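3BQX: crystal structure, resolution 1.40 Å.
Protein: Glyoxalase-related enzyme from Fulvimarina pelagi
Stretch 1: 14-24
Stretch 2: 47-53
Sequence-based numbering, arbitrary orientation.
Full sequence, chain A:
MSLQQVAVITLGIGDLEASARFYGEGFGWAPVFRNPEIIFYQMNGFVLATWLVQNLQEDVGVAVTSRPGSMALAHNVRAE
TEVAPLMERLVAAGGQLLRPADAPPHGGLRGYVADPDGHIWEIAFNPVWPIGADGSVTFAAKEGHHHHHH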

ATOM      1  N   GLY A  14     -10.041 -11.591   6.241  1.00 15.77           N
ATOM      2  CA  GLY A  14     -10.630 -12.706   6.961  1.00 18.78           C
ATOM      3  C   GLY A  14     -11.401 -13.684   6.096  1.00 19.66           C
ATOM      4  O   GLY A  14     -11.480 -14.869   6.420  1.00 22.17           O
ATOM      5  N   ASP A  15     -11.961 -13.201   4.992  1.00 20.78           N
ATOM      6  CA  ASP A  15     -12.748 -14.047   4.100  1.00 21.55           C
ATOM      7  C   ASP A  15     -12.521 -13.691   2.633  1.00 20.63           C
ATOM      8  O   ASP A  15     -12.808 -12.571   2.212  1.00 20.34           O
ATOM      9  N   LEU A  16     -12.024 -14.650   1.855  1.00 20.92           N
ATOM     10  CA  LEU A  16     -11.757 -14.419   0.437  1.00 20.52           C
ATOM     11  C   LEU A  16     -12.968 -14.031  -0.399  1.00 21.57           C
ATOM     12  O   LEU A  16     -12.880 -13.148  -1.251  1.00 21.12           O
ATOM     13  N   GLU A  17     -14.097 -14.695  -0.173  1.00 21.67           N
ATOM     14  CA  GLU A  17     -15.285 -14.385  -0.953  1.00 21.57           C
ATOM     15  C   GLU A  17     -15.749 -12.949  -0.721  1.00 19.41           C
ATOM     16  O   GLU A  17     -16.076 -12.237  -1.673  1.00 20.19           O
ATOM     17  N   ALA A  18     -15.762 -12.523   0.538  1.00 19.67           N
ATOM     18  CA  ALA A  18     -16.188 -11.167   0.877  1.00 19.00           C
ATOM     19  C   ALA A  18     -15.233 -10.143   0.259  1.00 17.39           C
ATOM     20  O   ALA A  18     -15.657  -9.117  -0.274  1.00 17.56           O
ATOM     21  N   SER A  19     -13.940 -10.438   0.329  1.00 17.72           N
ATOM     22  CA  SER A  19     -12.925  -9.549  -0.227  1.00 16.05           C
ATOM     23  C   SER A  19     -13.027  -9.517  -1.753  1.00 15.47           C
ATOM     24  O   SER A  19     -12.996  -8.449  -2.362  1.00 15.33           O
ATOM     25  N   ALA A  20     -13.159 -10.691  -2.366  1.00 15.80           N
ATOM     26  CA  ALA A  20     -13.275 -10.783  -3.819  1.00 17.08           C
ATOM     27  C   ALA A  20     -14.503 -10.024  -4.327  1.00 16.01           C
ATOM     28  O   ALA A  20     -14.486  -9.468  -5.425  1.00 16.74           O
ATOM     29  N   ARG A  21     -15.569 -10.013  -3.530  1.00 17.74           N
ATOM     30  CA  ARG A  21     -16.791  -9.307  -3.902  1.00 18.23           C
ATOM     31  C   ARG A  21     -16.543  -7.799  -3.953  1.00 16.40           C
ATOM     32  O   ARG A  21     -16.953  -7.122  -4.898  1.00 18.07           O
ATOM     33  N   PHE A  22     -15.868  -7.281  -2.930  1.00 15.89           N
ATOM     34  CA  PHE A  22     -15.559  -5.860  -2.860  1.00 15.61           C
ATOM     35  C   PHE A  22     -14.680  -5.411  -4.025  1.00 14.88           C
ATOM     36  O   PHE A  22     -15.004  -4.459  -4.730  1.00 14.84           O
ATOM     37  N   TYR A  23     -13.565  -6.104  -4.237  1.00 14.34           N
ATOM     38  CA  TYR A  23     -12.658  -5.718  -5.311  1.00 14.10           C
ATOM     39  C   TYR A  23     -13.181  -6.063  -6.698  1.00 14.83           C
ATOM     40  O   TYR A  23     -12.937  -5.329  -7.655  1.00 14.19           O
ATOM     41  N   GLY A  24     -13.934  -7.155  -6.795  1.00 15.88           N
ATOM     42  CA  GLY A  24     -14.478  -7.557  -8.082  1.00 17.83           C
ATOM     43  C   GLY A  24     -15.745  -6.826  -8.491  1.00 18.22           C
ATOM     44  O   GLY A  24     -15.796  -6.217  -9.559  1.00 20.76           O
ATOM     45  N   VAL A  47       1.666  -5.318  -7.585  1.00  8.46           N
ATOM     46  CA  VAL A  47       0.600  -6.284  -7.366  1.00  8.52           C
ATOM     47  C   VAL A  47      -0.087  -6.028  -6.028  1.00  8.20           C
ATOM     48  O   VAL A  47       0.578  -5.712  -5.038  1.00  6.29           O
ATOM     49  N   LEU A  48      -1.413  -6.135  -6.014  1.00  7.27           N
ATOM     50  CA  LEU A  48      -2.197  -5.992  -4.794  1.00  7.43           C
ATOM     51  C   LEU A  48      -2.567  -7.413  -4.392  1.00  8.93           C
ATOM     52  O   LEU A  48      -3.100  -8.174  -5.206  1.00  9.78           O
ATOM     53  N   ALA A  49      -2.261  -7.783  -3.156  1.00  8.76           N
ATOM     54  CA  ALA A  49      -2.582  -9.112  -2.666  1.00  8.21           C
ATOM     55  C   ALA A  49      -3.488  -9.029  -1.456  1.00  8.98           C
ATOM     56  O   ALA A  49      -3.326  -8.143  -0.618  1.00  9.44           O
ATOM     57  N   THR A  50      -4.464  -9.932  -1.390  1.00  7.40           N
ATOM     58  CA  THR A  50      -5.361 -10.029  -0.235  1.00  8.66           C
ATOM     59  C   THR A  50      -5.136 -11.461   0.253  1.00  8.84           C
ATOM     60  O   THR A  50      -5.536 -12.426  -0.396  1.00 10.06           O
ATOM     61  N   TRP A  51      -4.459 -11.573   1.393  1.00  9.38           N
ATOM     62  CA  TRP A  51      -4.054 -12.843   1.986  1.00 10.05           C
ATOM     63  C   TRP A  51      -4.753 -13.071   3.323  1.00 11.54           C
ATOM     64  O   TRP A  51      -4.856 -12.146   4.121  1.00 11.29           O
ATOM     65  N   LEU A  52      -5.229 -14.292   3.574  1.00 12.10           N
ATOM     66  CA  LEU A  52      -5.870 -14.572   4.858  1.00 13.28           C
ATOM     67  C   LEU A  52      -4.881 -14.180   5.953  1.00 13.86           C
ATOM     68  O   LEU A  52      -3.709 -14.544   5.892  1.00 13.59           O
ATOM     69  N   VAL A  53      -5.363 -13.445   6.951  1.00 14.45           N
ATOM     70  CA  VAL A  53      -4.514 -12.965   8.040  1.00 16.01           C
ATOM     71  C   VAL A  53      -3.654 -14.028   8.716  1.00 16.92           C
ATOM     72  O   VAL A  53      -2.487 -13.780   9.008  1.00 16.35           O
TER

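Helix 16-24 packs against strand 47-52 with an axis-to-axis approach of 9.6 Å and an angle of 159° between N-to-C directions, so the two run nearly antiparallel. The contact follows that register: Leu-52 meets the start of the helix, Thr-50 its middle and Leu-48 the turn that carries Tyr-23. No hydrogen bond joins the stretches directly; the contact consists mainly of side-chain packing, with one bridging water.

Ser-19 and Tyr-23, one turn apart, both direct CA-to-CB toward the strand, as do Leu-48 and Thr-50, two residues apart on one strand face; the intervening Ala-49 makes no contact. Tyr-23 adopts chi1 -68° (m), which lays its ring along both strand residues: CE1 of Tyr-23 is 4.3 Å from CD2 of Leu-48 (chi1 t, chi2 p), and CE2 of Tyr-23 is 4.1 Å from CG2 of Thr-50. Both methyls approach the ring obliquely. Its OH is hydrogen-bonded elsewhere in the structure.

With chi1 at 58° (p), Thr-50 places CG2 3.7 Å from Ser-19 OG, while its own hydroxyl reaches a water. That water lies 2.8 Å from Thr-50 OG1 and 2.8 Å from Ser-19 OG (chi1 -172°, t), bridging two buried hydroxyls that do not bond to each other.

At the other end, the CA-to-CB bonds of Leu-16 and Leu-52 point sideways, yet their ends converge. Leu-52 is m,t; Leu-16 has chi1 -97°, between wells, with chi2 p. The result is a close 3.4 Å contact between Leu-16 CD1 and Leu-52 CD2. The latter methyl also lies 3.6 Å from Gly-14 O, and Leu-52 is the residue most covered across the contact.

The CA-to-CB bond of Asp-15 points away from the strand, and the side chain caps the helix instead: with chi1 -174° (t), its OD2 accepts from Ala-18 N at 2.9 Å, with an N-H...acceptor angle of 154°.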

ATOM      1  CB  ASP A  15     -14.234 -13.893   4.434  1.00 23.15           C
ATOM      2  CG  ASP A  15     -15.108 -14.852   3.655  1.00 25.13           C
ATOM      3  OD1 ASP A  15     -15.134 -16.053   4.004  1.00 28.50           O
ATOM      4  OD2 ASP A  15     -15.766 -14.406   2.692  1.00 25.53           O
ATOM      5  CB  LEU A  16     -11.105 -15.646  -0.203  1.00 21.90           C
ATOM      6  CG  LEU A  16      -9.584 -15.630  -0.324  1.00 21.92           C
ATOM      7  CD1 LEU A  16      -8.961 -15.740   1.052  1.00 23.39           C
ATOM      8  CD2 LEU A  16      -9.136 -16.784  -1.207  1.00 22.22           C
ATOM      9  CB  GLU A  17     -16.413 -15.371  -0.625  1.00 23.35           C
ATOM     10  CG  GLU A  17     -17.594 -15.280  -1.581  1.00 28.51           C
ATOM     11  CD  GLU A  17     -18.605 -16.392  -1.376  1.00 31.15           C
ATOM     12  OE1 GLU A  17     -19.175 -16.484  -0.267  1.00 34.33           O
ATOM     13  OE2 GLU A  17     -18.830 -17.171  -2.326  1.00 33.25           O
ATOM     14  CB  ALA A  18     -16.239 -10.994   2.397  1.00 19.51           C
ATOM     15  CB  SER A  19     -11.536 -10.024   0.199  1.00 15.19           C
ATOM     16  OG  SER A  19     -10.544  -9.081  -0.168  1.00 13.76           O
ATOM     17  CB  ALA A  20     -13.348 -12.246  -4.247  1.00 16.50           C
ATOM     18  CB  ARG A  21     -17.907  -9.608  -2.896  1.00 19.62           C
ATOM     19  CG  ARG A  21     -19.202  -8.871  -3.181  1.00 21.94           C
ATOM     20  CD  ARG A  21     -20.130  -8.911  -1.980  1.00 24.75           C
ATOM     21  NE  ARG A  21     -21.308  -8.072  -2.172  1.00 26.41           N
ATOM     22  CZ  ARG A  21     -22.112  -7.686  -1.187  1.00 28.48           C
ATOM     23  NH1 ARG A  21     -21.862  -8.062   0.060  1.00 28.98           N
ATOM     24  NH2 ARG A  21     -23.165  -6.920  -1.446  1.00 29.40           N
ATOM     25  CB  PHE A  22     -14.846  -5.533  -1.544  1.00 16.20           C
ATOM     26  CG  PHE A  22     -14.494  -4.076  -1.388  1.00 15.89           C
ATOM     27  CD1 PHE A  22     -15.472  -3.140  -1.059  1.00 15.63           C
ATOM     28  CD2 PHE A  22     -13.183  -3.635  -1.575  1.00 14.80           C
ATOM     29  CE1 PHE A  22     -15.154  -1.788  -0.916  1.00 16.31           C
ATOM     30  CE2 PHE A  22     -12.856  -2.283  -1.434  1.00 15.92           C
ATOM     31  CZ  PHE A  22     -13.844  -1.360  -1.104  1.00 15.89           C
ATOM     32  CB  TYR A  23     -11.265  -6.324  -5.060  1.00 12.48           C
ATOM     33  CG  TYR A  23     -10.611  -5.685  -3.848  1.00 11.28           C
ATOM     34  CD1 TYR A  23     -10.176  -4.364  -3.891  1.00 10.53           C
ATOM     35  CD2 TYR A  23     -10.552  -6.356  -2.635  1.00  9.87           C
ATOM     36  CE1 TYR A  23      -9.708  -3.721  -2.754  1.00 10.67           C
ATOM     37  CE2 TYR A  23     -10.093  -5.726  -1.482  1.00 10.43           C
ATOM     38  CZ  TYR A  23      -9.677  -4.403  -1.550  1.00  9.31           C
ATOM     39  OH  TYR A  23      -9.276  -3.753  -0.405  1.00 10.66           O
ATOM     40  CB  VAL A  47       1.179  -7.717  -7.352  1.00  9.89           C
ATOM     41  CG1 VAL A  47       0.086  -8.739  -7.119  1.00 12.37           C
ATOM     42  CG2 VAL A  47       1.890  -7.991  -8.663  1.00 11.96           C
ATOM     43  CB  LEU A  48      -3.479  -5.179  -5.038  1.00  7.85           C
ATOM     44  CG  LEU A  48      -4.506  -5.218  -3.892  1.00  7.53           C
ATOM     45  CD1 LEU A  48      -3.960  -4.484  -2.675  1.00  9.76           C
ATOM     46  CD2 LEU A  48      -5.810  -4.570  -4.338  1.00  9.96           C
ATOM     47  CB  ALA A  49      -1.307  -9.849  -2.284  1.00  8.99           C
ATOM     48  CB  THR A  50      -6.835  -9.778  -0.617  1.00  8.22           C
ATOM     49  OG1 THR A  50      -7.251 -10.713  -1.621  1.00 10.74           O
ATOM     50  CG2 THR A  50      -7.001  -8.370  -1.144  1.00  8.19           C
ATOM     51  CB  TRP A  51      -2.543 -12.758   2.209  1.00 10.29           C
ATOM     52  CG  TRP A  51      -1.790 -14.027   2.325  1.00 11.61           C
ATOM     53  CD1 TRP A  51      -2.251 -15.294   2.103  1.00 12.35           C
ATOM     54  CD2 TRP A  51      -0.390 -14.148   2.597  1.00 12.40           C
ATOM     55  NE1 TRP A  51      -1.216 -16.196   2.211  1.00 12.40           N
ATOM     56  CE2 TRP A  51      -0.065 -15.518   2.514  1.00 12.74           C
ATOM     57  CE3 TRP A  51       0.624 -13.227   2.899  1.00 12.48           C
ATOM     58  CZ2 TRP A  51       1.233 -15.994   2.719  1.00 12.36           C
ATOM     59  CZ3 TRP A  51       1.916 -13.702   3.102  1.00 11.87           C
ATOM     60  CH2 TRP A  51       2.207 -15.073   3.009  1.00 13.93           C
ATOM     61  CB  LEU A  52      -6.218 -16.058   4.980  1.00 14.05           C
ATOM     62  CG  LEU A  52      -7.357 -16.535   4.078  1.00 14.73           C
ATOM     63  CD1 LEU A  52      -7.560 -18.031   4.257  1.00 16.64           C
ATOM     64  CD2 LEU A  52      -8.632 -15.774   4.420  1.00 16.23           C
ATOM     65  CB  VAL A  53      -5.346 -12.257   9.126  1.00 17.99           C
ATOM     66  CG1 VAL A  53      -4.420 -11.576  10.127  1.00 20.13           C
ATOM     67  CG2 VAL A  53      -6.275 -11.247   8.495  1.00 20.40           C
TER
HETATM   68  O   HOH W   1      -9.741  -9.926  -2.723  1.00 13.03           O